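Local coordinates for phosphodiesterase (Trypanosoma brucei brucei, PDB 5H2Q), which is an all-helical protein of the 3'5'-cyclic nucleotide phosphodiesterase family (HD clan) that holds a zinc and a magnesium ion, at residues K112-L121 with R230-M238. Sequence-based numbering, arbitrary orientation.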
ATOM      1  N   LYS A 112       7.472   2.234  17.927  1.00 14.96           N
ATOM      2  CA  LYS A 112       8.444   1.255  17.437  1.00 16.03           C
ATOM      3  C   LYS A 112       9.333   1.789  16.310  1.00 22.40           C
ATOM      4  O   LYS A 112      10.214   1.062  15.843  1.00 23.44           O
ATOM      5  CB  LYS A 112       7.715  -0.004  16.926  1.00 18.54           C
ATOM      6  CG  LYS A 112       6.541  -0.538  17.781  1.00 28.77           C
ATOM      7  CD  LYS A 112       6.976  -1.006  19.163  1.00 32.04           C
ATOM      8  CE  LYS A 112       5.830  -1.656  19.885  1.00 32.29           C
ATOM      9  NZ  LYS A 112       6.110  -1.781  21.335  1.00 30.91           N
ATOM     10  N   LEU A 113       9.077   3.030  15.837  1.00 16.82           N
ATOM     11  CA  LEU A 113       9.808   3.632  14.729  1.00 14.87           C
ATOM     12  C   LEU A 113      10.165   5.055  15.045  1.00 18.05           C
ATOM     13  O   LEU A 113       9.460   5.694  15.814  1.00 18.50           O
ATOM     14  CB  LEU A 113       8.900   3.643  13.465  1.00 13.69           C
ATOM     15  CG  LEU A 113       8.533   2.274  12.854  1.00 17.98           C
ATOM     16  CD1 LEU A 113       7.598   2.464  11.660  1.00 19.46           C
ATOM     17  CD2 LEU A 113       9.810   1.484  12.455  1.00 19.67           C
ATOM     18  N   THR A 114      11.213   5.590  14.417  1.00 13.48           N
ATOM     19  CA  THR A 114      11.508   6.994  14.623  1.00 13.85           C
ATOM     20  C   THR A 114      10.477   7.795  13.820  1.00 17.62           C
ATOM     21  O   THR A 114       9.862   7.270  12.893  1.00 14.69           O
ATOM     22  CB  THR A 114      12.911   7.365  14.137  1.00 16.56           C
ATOM     23  OG1 THR A 114      12.985   7.229  12.714  1.00 18.47           O
ATOM     24  CG2 THR A 114      14.033   6.563  14.840  1.00 18.81           C
ATOM     25  N   GLU A 115      10.317   9.072  14.162  1.00 14.94           N
ATOM     26  CA  GLU A 115       9.447  10.011  13.467  1.00 14.06           C
ATOM     27  C   GLU A 115       9.792  10.088  11.971  1.00 16.64           C
ATOM     28  O   GLU A 115       8.878  10.083  11.131  1.00 14.67           O
ATOM     29  CB  GLU A 115       9.655  11.369  14.114  1.00 15.85           C
ATOM     30  CG  GLU A 115       8.439  12.237  14.079  1.00 17.18           C
ATOM     31  CD  GLU A 115       8.563  13.384  15.057  1.00 11.82           C
ATOM     32  OE1 GLU A 115       9.651  14.000  15.139  1.00 20.30           O
ATOM     33  OE2 GLU A 115       7.543  13.684  15.703  1.00 18.17           O
ATOM     34  N   LEU A 116      11.102  10.117  11.632  1.00 13.75           N
ATOM     35  CA  LEU A 116      11.541  10.103  10.237  1.00 14.24           C
ATOM     36  C   LEU A 116      11.034   8.855   9.540  1.00 16.00           C
ATOM     37  O   LEU A 116      10.515   8.961   8.431  1.00 15.21           O
ATOM     38  CB  LEU A 116      13.074  10.211  10.096  1.00 13.88           C
ATOM     39  CG  LEU A 116      13.633  10.136   8.646  1.00 17.53           C
ATOM     40  CD1 LEU A 116      12.959  11.159   7.714  1.00 16.86           C
ATOM     41  CD2 LEU A 116      15.123  10.234   8.620  1.00 22.13           C
ATOM     42  N   GLU A 117      11.170   7.676  10.178  1.00 12.96           N
ATOM     43  CA  GLU A 117      10.695   6.420   9.562  1.00 13.15           C
ATOM     44  C   GLU A 117       9.167   6.415   9.320  1.00 14.32           C
ATOM     45  O   GLU A 117       8.688   5.842   8.344  1.00 14.16           O
ATOM     46  CB  GLU A 117      11.150   5.221  10.384  1.00 14.47           C
ATOM     47  CG  GLU A 117      12.643   4.970  10.285  1.00 15.53           C
ATOM     48  CD  GLU A 117      13.191   4.132  11.414  1.00 20.18           C
ATOM     49  OE1 GLU A 117      12.461   3.895  12.408  1.00 22.56           O
ATOM     50  OE2 GLU A 117      14.332   3.646  11.263  1.00 22.69           O
ATOM     51  N   CYS A 118       8.408   7.065  10.217  1.00 11.41           N
ATOM     52  CA  CYS A 118       6.955   7.192  10.061  1.00 10.66           C
ATOM     53  C   CYS A 118       6.657   8.014   8.808  1.00 12.67           C
ATOM     54  O   CYS A 118       5.840   7.601   7.987  1.00 12.00           O
ATOM     55  CB  CYS A 118       6.337   7.814  11.294  1.00 11.53           C
ATOM     56  SG  CYS A 118       6.356   6.714  12.743  1.00 15.45           S
ATOM     57  N   PHE A 119       7.364   9.144   8.638  1.00 12.16           N
ATOM     58  CA  PHE A 119       7.218   9.990   7.447  1.00 11.39           C
ATOM     59  C   PHE A 119       7.571   9.166   6.202  1.00 13.35           C
ATOM     60  O   PHE A 119       6.798   9.139   5.247  1.00 13.35           O
ATOM     61  CB  PHE A 119       8.170  11.196   7.548  1.00 12.94           C
ATOM     62  CG  PHE A 119       8.098  12.096   6.340  1.00 14.57           C
ATOM     63  CD1 PHE A 119       6.870  12.537   5.854  1.00 15.61           C
ATOM     64  CD2 PHE A 119       9.259  12.497   5.680  1.00 14.52           C
ATOM     65  CE1 PHE A 119       6.802  13.404   4.745  1.00 15.65           C
ATOM     66  CE2 PHE A 119       9.187  13.337   4.552  1.00 16.72           C
ATOM     67  CZ  PHE A 119       7.957  13.776   4.098  1.00 14.86           C
ATOM     68  N   VAL A 120       8.729   8.480   6.223  1.00 11.90           N
ATOM     69  CA  VAL A 120       9.151   7.647   5.102  1.00 11.08           C
ATOM     70  C   VAL A 120       8.083   6.609   4.755  1.00 13.10           C
ATOM     71  O   VAL A 120       7.773   6.424   3.579  1.00 13.47           O
ATOM     72  CB  VAL A 120      10.544   6.997   5.372  1.00 14.71           C
ATOM     73  CG1 VAL A 120      10.878   5.925   4.322  1.00 15.37           C
ATOM     74  CG2 VAL A 120      11.642   8.073   5.446  1.00 13.59           C
ATOM     75  N   LEU A 121       7.518   5.921   5.761  1.00 11.86           N
ATOM     76  CA  LEU A 121       6.492   4.892   5.498  1.00 11.66           C
ATOM     77  C   LEU A 121       5.252   5.452   4.787  1.00 12.87           C
ATOM     78  O   LEU A 121       4.744   4.856   3.830  1.00 11.21           O
ATOM     79  CB  LEU A 121       6.017   4.316   6.833  1.00 13.05           C
ATOM     80  CG  LEU A 121       6.409   2.937   7.272  1.00 19.80           C
ATOM     81  CD1 LEU A 121       5.420   2.480   8.336  1.00 20.82           C
ATOM     82  CD2 LEU A 121       6.376   1.916   6.122  1.00 17.78           C
ATOM     83  N   ARG A 230      14.017  -1.939  13.164  1.00 22.98           N
ATOM     84  CA  ARG A 230      13.078  -0.912  12.681  1.00 21.89           C
ATOM     85  C   ARG A 230      12.704  -1.125  11.210  1.00 22.81           C
ATOM     86  O   ARG A 230      11.525  -0.974  10.870  1.00 21.53           O
ATOM     87  CB  ARG A 230      13.588   0.509  12.947  1.00 25.34           C
ATOM     88  CG  ARG A 230      13.789   0.789  14.440  1.00 30.32           C
ATOM     89  CD  ARG A 230      13.907   2.269  14.794  1.00 34.92           C
ATOM     90  NE  ARG A 230      14.863   2.974  13.942  1.00 35.20           N
ATOM     91  CZ  ARG A 230      16.175   3.020  14.149  1.00 60.45           C
ATOM     92  NH1 ARG A 230      16.716   2.385  15.184  1.00 55.81           N
ATOM     93  NH2 ARG A 230      16.959   3.692  13.318  1.00 46.78           N
ATOM     94  N   GLN A 231      13.680  -1.509  10.366  1.00 19.51           N
ATOM     95  CA  GLN A 231      13.426  -1.796   8.938  1.00 19.03           C
ATOM     96  C   GLN A 231      12.447  -2.956   8.787  1.00 22.50           C
ATOM     97  O   GLN A 231      11.529  -2.877   7.983  1.00 18.00           O
ATOM     98  CB  GLN A 231      14.704  -2.082   8.136  1.00 19.82           C
ATOM     99  CG  GLN A 231      14.441  -2.251   6.621  1.00 22.22           C
ATOM    100  CD  GLN A 231      13.890  -0.987   5.971  1.00 20.36           C
ATOM    101  OE1 GLN A 231      14.511   0.081   6.032  1.00 20.41           O
ATOM    102  NE2 GLN A 231      12.686  -1.069   5.384  1.00 15.96           N
ATOM    103  N   MET A 232      12.629  -4.026   9.573  1.00 22.80           N
ATOM    104  CA  MET A 232      11.694  -5.139   9.529  1.00 23.07           C
ATOM    105  C   MET A 232      10.298  -4.714   9.974  1.00 22.82           C
ATOM    106  O   MET A 232       9.330  -5.164   9.384  1.00 20.53           O
ATOM    107  CB  MET A 232      12.230  -6.366  10.297  1.00 26.42           C
ATOM    108  CG  MET A 232      13.353  -7.103   9.554  1.00 31.53           C
ATOM    109  SD  MET A 232      13.045  -7.684   7.868  1.00 37.92           S
ATOM    110  CE  MET A 232      11.422  -8.380   8.048  1.00 34.26           C
ATOM    111  N   THR A 233      10.177  -3.807  10.982  1.00 18.38           N
ATOM    112  CA  THR A 233       8.894  -3.281  11.415  1.00 17.18           C
ATOM    113  C   THR A 233       8.286  -2.465  10.243  1.00 16.84           C
ATOM    114  O   THR A 233       7.090  -2.582   9.981  1.00 15.89           O
ATOM    115  CB  THR A 233       9.050  -2.423  12.685  1.00 22.64           C
ATOM    116  OG1 THR A 233       9.640  -3.229  13.716  1.00 26.27           O
ATOM    117  CG2 THR A 233       7.738  -1.877  13.174  1.00 20.87           C
ATOM    118  N   MET A 234       9.109  -1.641   9.573  1.00 14.32           N
ATOM    119  CA  MET A 234       8.641  -0.851   8.418  1.00 12.14           C
ATOM    120  C   MET A 234       8.131  -1.787   7.301  1.00 16.58           C
ATOM    121  O   MET A 234       7.047  -1.563   6.773  1.00 15.66           O
ATOM    122  CB  MET A 234       9.780   0.014   7.863  1.00 13.86           C
ATOM    123  CG  MET A 234      10.211   1.137   8.816  1.00 15.25           C
ATOM    124  SD  MET A 234      11.455   2.207   8.097  1.00 17.47           S
ATOM    125  CE  MET A 234      10.426   3.130   6.905  1.00 15.34           C
ATOM    126  N   ASP A 235       8.887  -2.860   6.985  1.00 15.82           N
ATOM    127  CA  ASP A 235       8.471  -3.832   5.943  1.00 14.44           C
ATOM    128  C   ASP A 235       7.151  -4.475   6.335  1.00 16.42           C
ATOM    129  O   ASP A 235       6.211  -4.528   5.535  1.00 15.62           O
ATOM    130  CB  ASP A 235       9.538  -4.932   5.795  1.00 15.92           C
ATOM    131  CG  ASP A 235      10.890  -4.506   5.287  1.00 18.82           C
ATOM    132  OD1 ASP A 235      10.998  -3.381   4.720  1.00 18.37           O
ATOM    133  OD2 ASP A 235      11.843  -5.309   5.406  1.00 22.64           O
ATOM    134  N   VAL A 236       7.047  -4.929   7.601  1.00 15.67           N
ATOM    135  CA  VAL A 236       5.828  -5.538   8.130  1.00 15.50           C
ATOM    136  C   VAL A 236       4.637  -4.572   8.119  1.00 15.26           C
ATOM    137  O   VAL A 236       3.515  -4.980   7.794  1.00 14.23           O
ATOM    138  CB  VAL A 236       6.123  -6.147   9.524  1.00 22.03           C
ATOM    139  CG1 VAL A 236       4.858  -6.321  10.366  1.00 23.11           C
ATOM    140  CG2 VAL A 236       6.859  -7.464   9.340  1.00 22.50           C
ATOM    141  N   LEU A 237       4.872  -3.276   8.389  1.00 13.19           N
ATOM    142  CA  LEU A 237       3.769  -2.331   8.335  1.00 13.63           C
ATOM    143  C   LEU A 237       3.332  -2.027   6.893  1.00 14.74           C
ATOM    144  O   LEU A 237       2.147  -1.858   6.646  1.00 15.45           O
ATOM    145  CB  LEU A 237       4.137  -1.025   9.053  1.00 14.38           C
ATOM    146  CG  LEU A 237       3.994  -1.049  10.541  1.00 19.76           C
ATOM    147  CD1 LEU A 237       4.429   0.270  11.087  1.00 22.64           C
ATOM    148  CD2 LEU A 237       2.540  -1.319  10.966  1.00 22.93           C
ATOM    149  N   MET A 238       4.284  -1.932   5.962  1.00 13.18           N
ATOM    150  CA  MET A 238       3.968  -1.743   4.534  1.00 12.51           C
ATOM    151  C   MET A 238       3.157  -2.960   4.070  1.00 15.13           C
ATOM    152  O   MET A 238       2.102  -2.825   3.439  1.00 13.84           O
ATOM    153  CB  MET A 238       5.288  -1.638   3.741  1.00 13.89           C
ATOM    154  CG  MET A 238       5.140  -1.173   2.291  1.00 16.40           C
ATOM    155  SD  MET A 238       4.163   0.335   1.961  1.00 18.07           S
ATOM    156  CE  MET A 238       4.873   1.507   3.103  1.00 16.60           C
TER
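E117 and R230 form a salt bridge where helix 115-127 begins to run beside helix 227-242. NE of R230 donates to OE2 of E117 over 2.8 Å, reaching the syn side of the carboxylate, and NH2 adds a weak bond to the same oxygen. The carboxylate approaches the guanidinium at its edge, the two planes 29° apart, while the CG2 methyl of T114 covers one guanidinium face. The bend in the arginine chain at chi3 brings NE to this acid.

Beyond the ion pair, M234 fills the space between segments 115-121 and 230-238, which run roughly parallel with their axes 30° apart. Its SD lies 3.7 Å from CG of E117, and a bend at chi3 (73°) turns CE toward the other helix, 3.8 Å from CG1 of V120 and close to the carbonyl oxygen of E117. On another flank of M234, CD2 of L113 packs against CG at 3.7 Å, and the CD1 methyls of L113 and L237 meet tip to tip. L121 continues the apolar seam, its CD1 against CD1 of L237 and its CD2 pressed tightly on CE of M238 at 3.4 Å. Helix 90-105 adjoins this end through I100, which touches both L121 and M238.

The acid is positioned by a capping box: T114 N donates to OE1 of E117 (2.9 Å), and E117 N to OG1 of T114. R230 is anchored in turn by NH1, bonded to the carbonyl of V224. E117 thus divides its oxygens between helix cap and interhelical bridge; the guanidinium and the backbone N-H of T114 would be expected to stabilise its ionised form within this largely apolar interface.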